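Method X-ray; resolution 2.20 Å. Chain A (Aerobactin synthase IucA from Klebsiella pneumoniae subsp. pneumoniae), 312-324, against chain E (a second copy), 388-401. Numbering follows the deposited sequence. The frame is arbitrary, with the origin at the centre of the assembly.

Chain A, residues 312-324: WQTLQARFPTFRV
Chain E (388-401) DRLGITAQQAAHAW

In this contact between two copies of aerobactin synthase IucA, the last turns of a chain A helix (312-318), the type I turn Phe A319 to Phe A322 and a strand (322-324) pack against a chain E helix end (388-390), a short loop and a second helix (394-401). Helices 312-318 and 394-401 run in nearly the same direction, at 23° with axes 9.6 Å apart at closest approach, and the two stretches bury 629 Å² between them.

The first contact along chain E is made by Arg E389 (t, t, p, chi4 85°), whose NH1 lies 3.2 Å from NH1 of Arg A323, a close approach of like charges. Arg A323 folds back through three m rotamers, bringing its NH2 2.8 Å from Arg E389 O, though at an angle too poor for a hydrogen bond.

Leu E390 (m, t) is the largest buried contributor from chain E. Its CA covers one face of the Arg A323 guanidinium; its CD2 is 3.2 Å from Arg A323 CD, and its CD1 is 3.9 Å from Pro A320 CB, so a branched apolar side chain fills the space beside the turn. Its carbonyl is held by a water that donates to Leu E390 O (3.0 Å) and Gln A316 OE1 (2.7 Å) while accepting from Trp A312 NE1 (2.7 Å). The NE2 of Gln A316 (t, p, chi3 86°) stays within chain A, donating to Phe A322 O at 2.7 Å, which ties helix to strand.

Gly E391 is the first residue after the helix to leave helical phi/psi, at phi 78° and psi 23°, a positive phi that favours glycine. Its O accepts a weak hydrogen bond (3.4 Å, 136°) from NE2 of Gln A313 (chi1 -145°, between wells; chi2 t; chi3 15°), whose CA-to-CB bond points sideways although the end of the side chain comes nearer chain E.

Ile E392 (-108/164; p, t) is extended, and Ile E392 CA lies 5.2 Å from Gln A313 CA. Its CG2 sits 3.3 Å from Gln A313 O and 3.6 Å from Gln A316 CB, giving the helix surface an apolar cover.

Thr E393 (p) caps the next helix: OG1 accepts from Gln E396 N at 3.0 Å, while Thr E393 N donates to Gln E396 OE1 at 2.9 Å. This reciprocal pairing helps place Gln E396 (m, t, chi3 -28°), whose CA-to-CB bond points toward chain A; its OE1 is 3.2 Å from Gln A313 CG, and its CB is 3.8 Å from Ala A317 CB.

One turn later the CA-to-CB bond of Ala E400 also points toward chain A, its CB 3.8 Å from Ala A317 O and 4.3 Å from Pro A320 CG. Small methyls at Ala A317 and Ala E400 suit this close packing.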

# COMPACT_ATOMS: atom_id res chain seq x y z
N TRP A 312 5.31 27.50 24.55
CA TRP A 312 5.25 26.13 24.06
C TRP A 312 5.71 26.12 22.61
O TRP A 312 6.51 25.27 22.20
CB TRP A 312 3.84 25.56 24.15
CG TRP A 312 3.76 24.17 23.61
CD1 TRP A 312 3.69 23.80 22.29
CD2 TRP A 312 3.74 22.95 24.36
NE1 TRP A 312 3.63 22.43 22.19
CE2 TRP A 312 3.66 21.89 23.45
CE3 TRP A 312 3.79 22.66 25.73
CZ2 TRP A 312 3.62 20.56 23.85
CZ3 TRP A 312 3.75 21.34 26.13
CH2 TRP A 312 3.67 20.30 25.19
N GLN A 313 5.17 27.06 21.85
CA GLN A 313 5.53 27.26 20.46
C GLN A 313 7.04 27.41 20.31
O GLN A 313 7.65 26.88 19.39
CB GLN A 313 4.81 28.50 19.92
CG GLN A 313 4.40 28.40 18.48
CD GLN A 313 3.72 29.66 17.98
OE1 GLN A 313 3.81 30.72 18.61
NE2 GLN A 313 3.06 29.57 16.83
N THR A 314 7.63 28.15 21.25
CA THR A 314 9.07 28.36 21.27
C THR A 314 9.79 27.05 21.57
O THR A 314 10.80 26.72 20.95
CB THR A 314 9.47 29.41 22.33
OG1 THR A 314 8.78 30.64 22.07
CG2 THR A 314 10.97 29.66 22.32
N LEU A 315 9.25 26.30 22.53
CA LEU A 315 9.83 25.02 22.92
C LEU A 315 9.77 24.03 21.76
O LEU A 315 10.74 23.33 21.49
CB LEU A 315 9.10 24.45 24.14
CG LEU A 315 9.46 23.02 24.57
CD1 LEU A 315 10.90 22.94 25.06
CD2 LEU A 315 8.50 22.53 25.64
N GLN A 316 8.63 24.00 21.08
CA GLN A 316 8.42 23.08 19.96
C GLN A 316 9.37 23.40 18.81
O GLN A 316 9.82 22.51 18.10
CB GLN A 316 6.97 23.13 19.48
CG GLN A 316 6.65 22.17 18.34
CD GLN A 316 6.83 20.71 18.72
OE1 GLN A 316 5.92 20.09 19.26
NE2 GLN A 316 8.01 20.16 18.44
N ALA A 317 9.65 24.69 18.63
CA ALA A 317 10.52 25.14 17.55
C ALA A 317 11.96 24.70 17.80
O ALA A 317 12.69 24.36 16.87
CB ALA A 317 10.45 26.65 17.41
N ARG A 318 12.35 24.72 19.07
CA ARG A 318 13.71 24.37 19.47
C ARG A 318 13.96 22.88 19.33
O ARG A 318 15.09 22.44 19.09
CB ARG A 318 13.96 24.83 20.90
CG ARG A 318 15.35 24.56 21.43
CD ARG A 318 15.48 25.07 22.85
NE ARG A 318 16.78 24.75 23.46
CZ ARG A 318 17.13 25.12 24.69
NH1 ARG A 318 16.28 25.81 25.45
NH2 ARG A 318 18.32 24.79 25.17
N PHE A 319 12.90 22.10 19.51
CA PHE A 319 12.94 20.65 19.34
C PHE A 319 11.84 20.20 18.39
O PHE A 319 10.78 19.75 18.82
CB PHE A 319 12.79 19.94 20.69
CG PHE A 319 13.83 20.33 21.70
CD1 PHE A 319 15.07 19.71 21.70
CD2 PHE A 319 13.57 21.30 22.65
CE1 PHE A 319 16.03 20.06 22.63
CE2 PHE A 319 14.52 21.65 23.58
CZ PHE A 319 15.76 21.03 23.57
N PRO A 320 12.07 20.35 17.07
CA PRO A 320 11.04 20.01 16.08
C PRO A 320 10.69 18.52 16.02
O PRO A 320 9.59 18.17 15.61
CB PRO A 320 11.66 20.47 14.76
CG PRO A 320 13.13 20.41 15.00
CD PRO A 320 13.31 20.81 16.43
N THR A 321 11.62 17.67 16.43
CA THR A 321 11.41 16.22 16.37
C THR A 321 10.72 15.69 17.63
O THR A 321 10.39 14.51 17.71
CB THR A 321 12.73 15.47 16.19
OG1 THR A 321 13.60 15.76 17.29
CG2 THR A 321 13.40 15.88 14.89
N PHE A 322 10.52 16.58 18.61
CA PHE A 322 9.84 16.22 19.84
C PHE A 322 8.36 16.57 19.77
O PHE A 322 8.01 17.72 19.49
CB PHE A 322 10.50 16.92 21.04
CG PHE A 322 9.68 16.86 22.30
CD1 PHE A 322 9.33 15.64 22.85
CD2 PHE A 322 9.27 18.02 22.93
CE1 PHE A 322 8.59 15.58 24.02
CE2 PHE A 322 8.52 17.96 24.09
CZ PHE A 322 8.18 16.74 24.64
N ARG A 323 7.50 15.59 20.02
CA ARG A 323 6.06 15.82 20.09
C ARG A 323 5.48 15.33 21.41
O ARG A 323 6.01 14.41 22.03
CB ARG A 323 5.32 15.12 18.94
CG ARG A 323 5.73 15.55 17.54
CD ARG A 323 5.52 17.04 17.28
NE ARG A 323 4.12 17.46 17.36
CZ ARG A 323 3.25 17.36 16.35
NH1 ARG A 323 3.62 16.84 15.19
NH2 ARG A 323 2.00 17.78 16.51
N VAL A 324 4.40 15.97 21.84
CA VAL A 324 3.55 15.44 22.90
C VAL A 324 2.19 15.11 22.28
O VAL A 324 1.62 15.93 21.56
CB VAL A 324 3.39 16.44 24.06
CG1 VAL A 324 2.40 15.92 25.10
CG2 VAL A 324 4.74 16.71 24.72
N ASP E 388 2.47 23.93 10.36
CA ASP E 388 1.11 23.51 10.69
C ASP E 388 1.09 22.27 11.58
O ASP E 388 0.30 22.19 12.52
CB ASP E 388 0.31 23.24 9.41
CG ASP E 388 -0.02 24.51 8.64
OD1 ASP E 388 -0.11 25.59 9.27
OD2 ASP E 388 -0.21 24.42 7.41
N ARG E 389 1.96 21.31 11.27
CA ARG E 389 2.01 20.05 12.01
C ARG E 389 2.45 20.25 13.46
O ARG E 389 1.90 19.62 14.37
CB ARG E 389 2.95 19.06 11.32
CG ARG E 389 3.01 17.70 12.01
CD ARG E 389 3.83 16.68 11.23
NE ARG E 389 5.21 17.11 11.04
CZ ARG E 389 6.19 16.91 11.92
NH1 ARG E 389 5.94 16.29 13.07
NH2 ARG E 389 7.41 17.34 11.65
N LEU E 390 3.42 21.13 13.68
CA LEU E 390 4.00 21.34 15.00
C LEU E 390 3.28 22.43 15.80
O LEU E 390 3.48 22.55 17.00
CB LEU E 390 5.48 21.69 14.88
CG LEU E 390 6.39 20.61 14.31
CD1 LEU E 390 7.82 21.12 14.23
CD2 LEU E 390 6.33 19.35 15.15
N GLY E 391 2.46 23.22 15.12
CA GLY E 391 1.72 24.29 15.76
C GLY E 391 2.59 25.51 16.04
O GLY E 391 2.29 26.31 16.92
N ILE E 392 3.67 25.64 15.27
CA ILE E 392 4.60 26.75 15.41
C ILE E 392 4.47 27.71 14.23
O ILE E 392 3.89 27.37 13.20
CB ILE E 392 6.06 26.26 15.52
CG1 ILE E 392 6.46 25.48 14.26
CG2 ILE E 392 6.23 25.40 16.77
CD1 ILE E 392 7.91 25.05 14.26
N THR E 393 5.00 28.92 14.38
CA THR E 393 4.90 29.93 13.34
C THR E 393 5.72 29.52 12.12
O THR E 393 6.66 28.73 12.24
CB THR E 393 5.39 31.32 13.81
OG1 THR E 393 6.81 31.30 13.99
CG2 THR E 393 4.72 31.73 15.11
N ALA E 394 5.36 30.05 10.96
CA ALA E 394 6.07 29.74 9.73
C ALA E 394 7.53 30.14 9.84
O ALA E 394 8.41 29.47 9.30
CB ALA E 394 5.41 30.44 8.55
N GLN E 395 7.79 31.23 10.56
CA GLN E 395 9.15 31.70 10.78
C GLN E 395 9.92 30.73 11.66
O GLN E 395 11.08 30.42 11.39
CB GLN E 395 9.15 33.09 11.44
CG GLN E 395 10.53 33.60 11.80
CD GLN E 395 10.52 35.03 12.34
OE1 GLN E 395 9.47 35.67 12.38
NE2 GLN E 395 11.68 35.52 12.74
N GLN E 396 9.27 30.26 12.72
CA GLN E 396 9.87 29.27 13.60
C GLN E 396 10.15 27.98 12.82
O GLN E 396 11.16 27.31 13.05
CB GLN E 396 8.96 28.99 14.79
CG GLN E 396 8.96 30.11 15.82
CD GLN E 396 7.83 29.98 16.83
OE1 GLN E 396 6.79 29.41 16.55
NE2 GLN E 396 8.05 30.50 18.03
N ALA E 397 9.26 27.65 11.89
CA ALA E 397 9.45 26.49 11.04
C ALA E 397 10.57 26.74 10.03
O ALA E 397 11.24 25.81 9.58
CB ALA E 397 8.16 26.13 10.33
N ALA E 398 10.76 28.00 9.66
CA ALA E 398 11.85 28.38 8.76
C ALA E 398 13.19 28.20 9.48
O ALA E 398 14.14 27.65 8.92
CB ALA E 398 11.69 29.81 8.28
N HIS E 399 13.25 28.68 10.71
CA HIS E 399 14.46 28.57 11.52
C HIS E 399 14.85 27.12 11.78
O HIS E 399 16.01 26.74 11.60
CB HIS E 399 14.28 29.31 12.85
CG HIS E 399 14.10 30.78 12.70
ND1 HIS E 399 13.59 31.58 13.70
CD2 HIS E 399 14.36 31.62 11.66
CE1 HIS E 399 13.54 32.83 13.29
NE2 HIS E 399 14.00 32.88 12.06
N ALA E 400 13.88 26.31 12.19
CA ALA E 400 14.13 24.91 12.54
C ALA E 400 14.61 24.13 11.33
O ALA E 400 15.52 23.30 11.43
CB ALA E 400 12.88 24.28 13.11
N TRP E 401 14.00 24.38 10.18
CA TRP E 401 14.40 23.73 8.94
C TRP E 401 15.85 24.08 8.64
O TRP E 401 16.68 23.20 8.39
CB TRP E 401 13.49 24.14 7.79
CG TRP E 401 13.56 23.23 6.60
CD1 TRP E 401 12.64 22.29 6.23
CD2 TRP E 401 14.61 23.16 5.63
NE1 TRP E 401 13.06 21.64 5.09
CE2 TRP E 401 14.26 22.16 4.70
CE3 TRP E 401 15.82 23.85 5.45
CZ2 TRP E 401 15.07 21.82 3.62
CZ3 TRP E 401 16.62 23.52 4.38
CH2 TRP E 401 16.24 22.51 3.47
O HOH W 1 3.61 21.35 19.77